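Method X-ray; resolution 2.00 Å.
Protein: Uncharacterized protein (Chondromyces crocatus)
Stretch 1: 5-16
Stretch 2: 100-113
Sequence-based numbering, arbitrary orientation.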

ATOM      1  N   GLU A   5      15.223  -4.182  -5.645  1.00 19.95           N
ATOM      2  CA  GLU A   5      15.195  -5.599  -5.977  1.00 23.87           C
ATOM      3  C   GLU A   5      13.950  -5.998  -6.749  1.00 21.41           C
ATOM      4  O   GLU A   5      14.049  -6.753  -7.719  1.00 21.13           O
ATOM      5  CB  GLU A   5      15.313  -6.433  -4.697  1.00 23.77           C
ATOM      6  CG  GLU A   5      16.604  -6.163  -3.925  1.00 20.02           C
ATOM      7  CD  GLU A   5      16.557  -6.666  -2.495  1.00 24.54           C
ATOM      8  OE1 GLU A   5      15.503  -6.512  -1.841  1.00 24.30           O
ATOM      9  OE2 GLU A   5      17.572  -7.217  -2.023  1.00 26.58           O
ATOM     10  N   GLU A   6      12.783  -5.496  -6.353  1.00 18.95           N
ATOM     11  CA  GLU A   6      11.548  -5.683  -7.102  1.00 20.50           C
ATOM     12  C   GLU A   6      10.744  -4.394  -7.050  1.00 20.89           C
ATOM     13  O   GLU A   6      10.718  -3.706  -6.026  1.00 19.49           O
ATOM     14  CB  GLU A   6      10.713  -6.848  -6.556  1.00 18.20           C
ATOM     15  CG  GLU A   6      11.444  -8.181  -6.579  1.00 22.39           C
ATOM     16  CD  GLU A   6      10.645  -9.300  -5.949  1.00 29.05           C
ATOM     17  OE1 GLU A   6      11.158 -10.438  -5.902  1.00 36.46           O
ATOM     18  OE2 GLU A   6       9.503  -9.048  -5.512  1.00 31.90           O
ATOM     19  N   VAL A   7      10.108  -4.054  -8.171  1.00 18.68           N
ATOM     20  CA  VAL A   7       9.348  -2.810  -8.282  1.00 20.02           C
ATOM     21  C   VAL A   7       8.071  -3.082  -9.068  1.00 27.20           C
ATOM     22  O   VAL A   7       8.102  -3.742 -10.112  1.00 22.22           O
ATOM     23  CB  VAL A   7      10.157  -1.683  -8.964  1.00 23.42           C
ATOM     24  CG1 VAL A   7       9.367  -0.382  -8.956  1.00 20.85           C
ATOM     25  CG2 VAL A   7      11.510  -1.485  -8.288  1.00 23.28           C
ATOM     26  N   ALA A   8       6.950  -2.561  -8.568  1.00 17.26           N
ATOM     27  CA  ALA A   8       5.693  -2.597  -9.301  1.00 24.45           C
ATOM     28  C   ALA A   8       4.842  -1.405  -8.886  1.00 25.39           C
ATOM     29  O   ALA A   8       5.000  -0.849  -7.795  1.00 24.86           O
ATOM     30  CB  ALA A   8       4.927  -3.905  -9.067  1.00 21.85           C
ATOM     31  N   GLU A   9       3.932  -1.018  -9.777  1.00 23.62           N
ATOM     32  CA  GLU A   9       3.002   0.071  -9.522  1.00 22.07           C
ATOM     33  C   GLU A   9       1.574  -0.416  -9.712  1.00 27.81           C
ATOM     34  O   GLU A   9       1.297  -1.226 -10.603  1.00 22.88           O
ATOM     35  CB  GLU A   9       3.252   1.270 -10.448  1.00 28.75           C
ATOM     36  CG  GLU A   9       4.596   1.948 -10.266  1.00 45.40           C
ATOM     37  CD  GLU A   9       4.821   3.048 -11.283  1.00 47.81           C
ATOM     38  OE1 GLU A   9       3.856   3.406 -11.992  1.00 36.20           O
ATOM     39  OE2 GLU A   9       5.959   3.553 -11.377  1.00 53.80           O
ATOM     40  N   ILE A  10       0.674   0.085  -8.871  1.00 22.32           N
ATOM     41  CA  ILE A  10      -0.755  -0.148  -9.022  1.00 22.60           C
ATOM     42  C   ILE A  10      -1.463   1.197  -9.074  1.00 26.15           C
ATOM     43  O   ILE A  10      -1.020   2.186  -8.479  1.00 26.22           O
ATOM     44  CB  ILE A  10      -1.342  -1.021  -7.891  1.00 27.11           C
ATOM     45  CG1 ILE A  10      -1.169  -0.340  -6.532  1.00 22.97           C
ATOM     46  CG2 ILE A  10      -0.701  -2.402  -7.889  1.00 26.85           C
ATOM     47  CD1 ILE A  10      -1.845  -1.076  -5.395  1.00 27.45           C
ATOM     48  N   ILE A  11      -2.573   1.229  -9.804  1.00 24.92           N
ATOM     49  CA  ILE A  11      -3.457   2.385  -9.864  1.00 26.72           C
ATOM     50  C   ILE A  11      -4.844   1.904  -9.474  1.00 30.77           C
ATOM     51  O   ILE A  11      -5.402   1.017 -10.132  1.00 28.90           O
ATOM     52  CB  ILE A  11      -3.472   3.031 -11.258  1.00 27.50           C
ATOM     53  CG1 ILE A  11      -2.060   3.423 -11.691  1.00 28.49           C
ATOM     54  CG2 ILE A  11      -4.387   4.243 -11.271  1.00 25.81           C
ATOM     55  CD1 ILE A  11      -1.996   3.991 -13.089  1.00 37.72           C
ATOM     56  N   LEU A  12      -5.393   2.468  -8.403  1.00 25.61           N
ATOM     57  CA  LEU A  12      -6.695   2.026  -7.929  1.00 22.11           C
ATOM     58  C   LEU A  12      -7.467   3.217  -7.378  1.00 27.24           C
ATOM     59  O   LEU A  12      -6.856   4.196  -6.941  1.00 22.71           O
ATOM     60  CB  LEU A  12      -6.575   0.937  -6.849  1.00 23.44           C
ATOM     61  CG  LEU A  12      -5.430   0.847  -5.831  1.00 40.09           C
ATOM     62  CD1 LEU A  12      -5.046   2.190  -5.226  1.00 45.70           C
ATOM     63  CD2 LEU A  12      -5.836  -0.124  -4.736  1.00 32.00           C
ATOM     64  N   PRO A  13      -8.793   3.153  -7.392  1.00 25.29           N
ATOM     65  CA  PRO A  13      -9.580   4.188  -6.714  1.00 24.30           C
ATOM     66  C   PRO A  13      -9.682   3.913  -5.223  1.00 26.95           C
ATOM     67  O   PRO A  13      -9.585   2.773  -4.765  1.00 25.75           O
ATOM     68  CB  PRO A  13     -10.951   4.077  -7.389  1.00 26.15           C
ATOM     69  CG  PRO A  13     -11.061   2.616  -7.729  1.00 28.12           C
ATOM     70  CD  PRO A  13      -9.650   2.155  -8.056  1.00 27.10           C
ATOM     71  N   ALA A  14      -9.887   4.988  -4.466  1.00 25.60           N
ATOM     72  CA  ALA A  14     -10.046   4.882  -3.024  1.00 27.13           C
ATOM     73  C   ALA A  14     -10.644   6.176  -2.497  1.00 34.82           C
ATOM     74  O   ALA A  14     -10.338   7.263  -2.993  1.00 32.00           O
ATOM     75  CB  ALA A  14      -8.712   4.590  -2.327  1.00 25.39           C
ATOM     76  N   SER A  15     -11.505   6.042  -1.486  1.00 33.15           N
ATOM     77  CA  SER A  15     -12.094   7.192  -0.818  1.00 32.32           C
ATOM     78  C   SER A  15     -11.515   7.455   0.564  1.00 30.43           C
ATOM     79  O   SER A  15     -11.547   8.603   1.016  1.00 25.88           O
ATOM     80  CB  SER A  15     -13.617   7.019  -0.698  1.00 29.55           C
ATOM     81  OG  SER A  15     -13.950   5.911   0.120  1.00 34.69           O
ATOM     82  N   THR A  16     -10.986   6.434   1.239  1.00 26.53           N
ATOM     83  CA  THR A  16     -10.425   6.618   2.573  1.00 28.98           C
ATOM     84  C   THR A  16      -9.136   5.824   2.762  1.00 25.81           C
ATOM     85  O   THR A  16      -8.070   6.410   2.978  1.00 23.42           O
ATOM     86  CB  THR A  16     -11.440   6.220   3.653  1.00 30.29           C
ATOM     87  OG1 THR A  16     -11.984   4.930   3.349  1.00 34.67           O
ATOM     88  CG2 THR A  16     -12.574   7.230   3.742  1.00 33.99           C
ATOM     89  N   THR A 100     -11.265  -0.107   1.412  1.00 28.80           N
ATOM     90  CA  THR A 100     -12.533  -0.257   2.111  1.00 32.62           C
ATOM     91  C   THR A 100     -13.723  -0.087   1.176  1.00 40.04           C
ATOM     92  O   THR A 100     -14.847  -0.427   1.562  1.00 38.04           O
ATOM     93  CB  THR A 100     -12.631   0.736   3.272  1.00 31.53           C
ATOM     94  OG1 THR A 100     -12.325   2.056   2.808  1.00 36.25           O
ATOM     95  CG2 THR A 100     -11.664   0.350   4.384  1.00 32.13           C
ATOM     96  N   ASP A 101     -13.501   0.422  -0.038  1.00 32.52           N
ATOM     97  CA  ASP A 101     -14.558   0.476  -1.041  1.00 35.21           C
ATOM     98  C   ASP A 101     -14.710  -0.860  -1.762  1.00 40.13           C
ATOM     99  O   ASP A 101     -15.831  -1.274  -2.078  1.00 41.04           O
ATOM    100  CB  ASP A 101     -14.277   1.594  -2.049  1.00 38.87           C
ATOM    101  CG  ASP A 101     -14.131   2.954  -1.391  1.00 44.42           C
ATOM    102  OD1 ASP A 101     -14.957   3.282  -0.515  1.00 39.67           O
ATOM    103  OD2 ASP A 101     -13.201   3.705  -1.761  1.00 52.66           O
ATOM    104  N   GLU A 102     -13.595  -1.544  -2.031  1.00 32.78           N
ATOM    105  CA  GLU A 102     -13.585  -2.818  -2.752  1.00 36.46           C
ATOM    106  C   GLU A 102     -12.785  -3.835  -1.948  1.00 32.13           C
ATOM    107  O   GLU A 102     -11.608  -4.087  -2.236  1.00 29.84           O
ATOM    108  CB  GLU A 102     -13.005  -2.657  -4.159  1.00 36.65           C
ATOM    109  CG  GLU A 102     -13.630  -1.531  -4.962  1.00 47.45           C
ATOM    110  CD  GLU A 102     -13.117  -1.477  -6.385  1.00 58.76           C
ATOM    111  OE1 GLU A 102     -13.370  -2.436  -7.143  1.00 62.93           O
ATOM    112  OE2 GLU A 102     -12.461  -0.477  -6.745  1.00 59.17           O
ATOM    113  N   PRO A 103     -13.397  -4.439  -0.924  1.00 32.42           N
ATOM    114  CA  PRO A 103     -12.666  -5.426  -0.109  1.00 34.09           C
ATOM    115  C   PRO A 103     -12.223  -6.663  -0.875  1.00 35.42           C
ATOM    116  O   PRO A 103     -11.272  -7.328  -0.445  1.00 32.69           O
ATOM    117  CB  PRO A 103     -13.672  -5.788   0.995  1.00 32.59           C
ATOM    118  CG  PRO A 103     -15.001  -5.294   0.514  1.00 34.68           C
ATOM    119  CD  PRO A 103     -14.718  -4.119  -0.361  1.00 34.04           C
ATOM    120  N   THR A 104     -12.876  -7.001  -1.983  1.00 32.54           N
ATOM    121  CA  THR A 104     -12.514  -8.175  -2.768  1.00 38.85           C
ATOM    122  C   THR A 104     -11.518  -7.861  -3.878  1.00 37.63           C
ATOM    123  O   THR A 104     -11.337  -8.687  -4.778  1.00 39.68           O
ATOM    124  CB  THR A 104     -13.764  -8.815  -3.379  1.00 36.47           C
ATOM    125  OG1 THR A 104     -14.331  -7.922  -4.346  1.00 40.57           O
ATOM    126  CG2 THR A 104     -14.799  -9.109  -2.301  1.00 43.83           C
ATOM    127  N   LEU A 105     -10.872  -6.691  -3.834  1.00 33.75           N
ATOM    128  CA  LEU A 105      -9.999  -6.279  -4.930  1.00 33.14           C
ATOM    129  C   LEU A 105      -8.902  -7.307  -5.178  1.00 35.27           C
ATOM    130  O   LEU A 105      -8.697  -7.749  -6.315  1.00 34.72           O
ATOM    131  CB  LEU A 105      -9.401  -4.902  -4.638  1.00 31.75           C
ATOM    132  CG  LEU A 105      -9.029  -4.074  -5.870  1.00 41.18           C
ATOM    133  CD1 LEU A 105     -10.255  -3.788  -6.719  1.00 45.58           C
ATOM    134  CD2 LEU A 105      -8.341  -2.776  -5.469  1.00 39.13           C
ATOM    135  N   ASN A 106      -8.195  -7.710  -4.120  1.00 27.95           N
ATOM    136  CA  ASN A 106      -7.171  -8.752  -4.200  1.00 34.93           C
ATOM    137  C   ASN A 106      -6.155  -8.432  -5.294  1.00 31.59           C
ATOM    138  O   ASN A 106      -5.796  -9.272  -6.122  1.00 33.34           O
ATOM    139  CB  ASN A 106      -7.816 -10.123  -4.415  1.00 38.70           C
ATOM    140  CG  ASN A 106      -6.822 -11.259  -4.310  1.00 37.05           C
ATOM    141  OD1 ASN A 106      -5.869 -11.197  -3.533  1.00 35.98           O
ATOM    142  ND2 ASN A 106      -7.036 -12.305  -5.098  1.00 33.31           N
ATOM    143  N   ARG A 107      -5.702  -7.183  -5.300  1.00 30.12           N
ATOM    144  CA  ARG A 107      -4.804  -6.696  -6.337  1.00 29.22           C
ATOM    145  C   ARG A 107      -3.374  -7.108  -6.011  1.00 27.88           C
ATOM    146  O   ARG A 107      -2.807  -6.655  -5.012  1.00 24.59           O
ATOM    147  CB  ARG A 107      -4.915  -5.180  -6.460  1.00 29.95           C
ATOM    148  CG  ARG A 107      -3.981  -4.577  -7.492  1.00 36.21           C
ATOM    149  CD  ARG A 107      -4.523  -4.764  -8.902  1.00 43.13           C
ATOM    150  NE  ARG A 107      -5.905  -4.309  -9.030  1.00 57.13           N
ATOM    151  CZ  ARG A 107      -6.257  -3.055  -9.300  1.00 57.82           C
ATOM    152  NH1 ARG A 107      -5.329  -2.125  -9.472  1.00 50.36           N
ATOM    153  NH2 ARG A 107      -7.539  -2.731  -9.398  1.00 55.29           N
ATOM    154  N   HIS A 108      -2.794  -7.962  -6.850  1.00 30.88           N
ATOM    155  CA  HIS A 108      -1.423  -8.398  -6.626  1.00 29.81           C
ATOM    156  C   HIS A 108      -0.465  -7.229  -6.804  1.00 31.07           C
ATOM    157  O   HIS A 108      -0.508  -6.523  -7.817  1.00 30.65           O
ATOM    158  CB  HIS A 108      -1.050  -9.530  -7.578  1.00 43.44           C
ATOM    159  CG  HIS A 108       0.338 -10.049  -7.370  1.00 49.69           C
ATOM    160  ND1 HIS A 108       1.226 -10.247  -8.406  1.00 57.76           N
ATOM    161  CD2 HIS A 108       0.996 -10.401  -6.240  1.00 49.56           C
ATOM    162  CE1 HIS A 108       2.367 -10.704  -7.923  1.00 51.42           C
ATOM    163  NE2 HIS A 108       2.254 -10.807  -6.610  1.00 43.32           N
ATOM    164  N   VAL A 109       0.400  -7.026  -5.818  1.00 26.91           N
ATOM    165  CA  VAL A 109       1.393  -5.958  -5.838  1.00 25.31           C
ATOM    166  C   VAL A 109       2.778  -6.507  -6.154  1.00 28.16           C
ATOM    167  O   VAL A 109       3.366  -6.186  -7.190  1.00 27.29           O
ATOM    168  CB  VAL A 109       1.395  -5.183  -4.502  1.00 23.36           C
ATOM    169  CG1 VAL A 109       2.435  -4.099  -4.545  1.00 27.72           C
ATOM    170  CG2 VAL A 109       0.015  -4.613  -4.204  1.00 28.59           C
ATOM    171  N   LEU A 110       3.315  -7.340  -5.267  1.00 26.92           N
ATOM    172  CA  LEU A 110       4.610  -7.969  -5.446  1.00 30.35           C
ATOM    173  C   LEU A 110       4.596  -9.308  -4.726  1.00 26.30           C
ATOM    174  O   LEU A 110       3.863  -9.497  -3.752  1.00 26.06           O
ATOM    175  CB  LEU A 110       5.750  -7.092  -4.900  1.00 27.02           C
ATOM    176  CG  LEU A 110       6.232  -5.874  -5.690  1.00 30.41           C
ATOM    177  CD1 LEU A 110       7.297  -5.112  -4.908  1.00 31.19           C
ATOM    178  CD2 LEU A 110       6.769  -6.296  -7.048  1.00 27.07           C
ATOM    179  N   THR A 111       5.405 -10.240  -5.216  1.00 24.62           N
ATOM    180  CA  THR A 111       5.706 -11.468  -4.492  1.00 26.36           C
ATOM    181  C   THR A 111       7.157 -11.398  -4.041  1.00 26.02           C
ATOM    182  O   THR A 111       8.070 -11.357  -4.872  1.00 29.02           O
ATOM    183  CB  THR A 111       5.463 -12.711  -5.347  1.00 29.00           C
ATOM    184  OG1 THR A 111       4.059 -12.838  -5.610  1.00 31.45           O
ATOM    185  CG2 THR A 111       5.949 -13.956  -4.616  1.00 31.42           C
ATOM    186  N   VAL A 112       7.362 -11.370  -2.729  1.00 25.30           N
ATOM    187  CA  VAL A 112       8.690 -11.217  -2.142  1.00 22.58           C
ATOM    188  C   VAL A 112       8.969 -12.466  -1.313  1.00 28.79           C
ATOM    189  O   VAL A 112       8.053 -13.280  -1.116  1.00 25.27           O
ATOM    190  CB  VAL A 112       8.768  -9.936  -1.296  1.00 23.51           C
ATOM    191  CG1 VAL A 112       8.545  -8.710  -2.172  1.00 23.77           C
ATOM    192  CG2 VAL A 112       7.754  -9.991  -0.164  1.00 22.38           C
ATOM    193  N   PRO A 113      10.192 -12.687  -0.835  1.00 30.23           N
ATOM    194  CA  PRO A 113      10.430 -13.807   0.083  1.00 30.50           C
ATOM    195  C   PRO A 113       9.584 -13.666   1.335  1.00 29.29           C
ATOM    196  O   PRO A 113       9.402 -12.554   1.853  1.00 28.20           O
ATOM    197  CB  PRO A 113      11.926 -13.686   0.408  1.00 31.63           C
ATOM    198  CG  PRO A 113      12.503 -13.012  -0.782  1.00 37.38           C
ATOM    199  CD  PRO A 113      11.455 -12.033  -1.230  1.00 25.91           C
TER
HETATM  200  O   HOH W   1      -8.031  -0.244 -10.887  1.00 52.64           O
HETATM  201  O   HOH W   2     -11.524   0.890  -4.366  1.00 32.21           O
HETATM  202  O   HOH W   3     -11.235   3.577   0.733  1.00 27.62           O

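Residues 5-14 form a strand that begins earlier in the chain, and residues 107-111 form a second, shorter one; their N-to-C directions differ by 167°, so the two run nearly antiparallel. The axes come no closer than 6.7 Å, and no backbone-to-backbone hydrogen bond joins the stretches. Side chains and water therefore make the contact, which buries 709 Å² summed over both sides. The CA atoms of A8 and V109 lie 6.5 Å apart, and near the other end those of A14 and D101 are separated by 6.6 Å. Between D101 and the second strand the chain reverses in a type I turn from E102 to L105, closed by L105 N donating to E102 O at 3.1 Å.

Along the first strand the CA-to-CB bonds of E6, A8, I10 and L12 point toward the second stretch, whereas those of V7, E9 and I11 point away, the alternation expected of an extended chain. Three apolar pairs follow: A8 CB meets L110 CD2 at 3.6 Å, I10 CD1 meets V109 CG2 at 4.2 Å, and L12 CD2 meets L105 CD2 at 3.7 Å. The A8 side chain also lies close to the backbone of V109, with A8 CB 3.3 Å from V109 O. At the outer end E6 reaches T111, its OE2 2.8 Å from T111 O; whether a proton lies between these oxygens is left open by the geometry.

R107 folds its side chain through p rotamers at chi2 and chi3, packs CG 4.0 Å from I10 CG2, and brings its guanidinium to the I11 carbonyl. R107 NH1 donates to I11 O at 3.2 Å with an angle of 159°, and the acceptor sits at the guanidinium edge, near its plane. Water 1 adds a second link, accepting from R107 NH2 at 2.9 Å and donating to I11 O at 3.0 Å, so one carbonyl receives both.

Farther along, P13 and E102 touch through P13 CG and E102 OE2 at 3.5 Å; water 2 bridges them by donating to P13 O at 2.7 Å and to E102 OE2 at 2.9 Å. D101 grips S15 with both carboxylate oxygens: S15 N donates to D101 OD2 and S15 OG to D101 OD1, each at 2.9 Å. Past the strand, T16 OG1 and T100 OG1 approach to 2.9 Å. Water 3 accepts from T16 N at 2.9 Å and donates weakly to D101 OD2 at 3.2 Å. The oxygen of water 3 is also hydrogen-bonded to T100 OG1, at 2.8 Å.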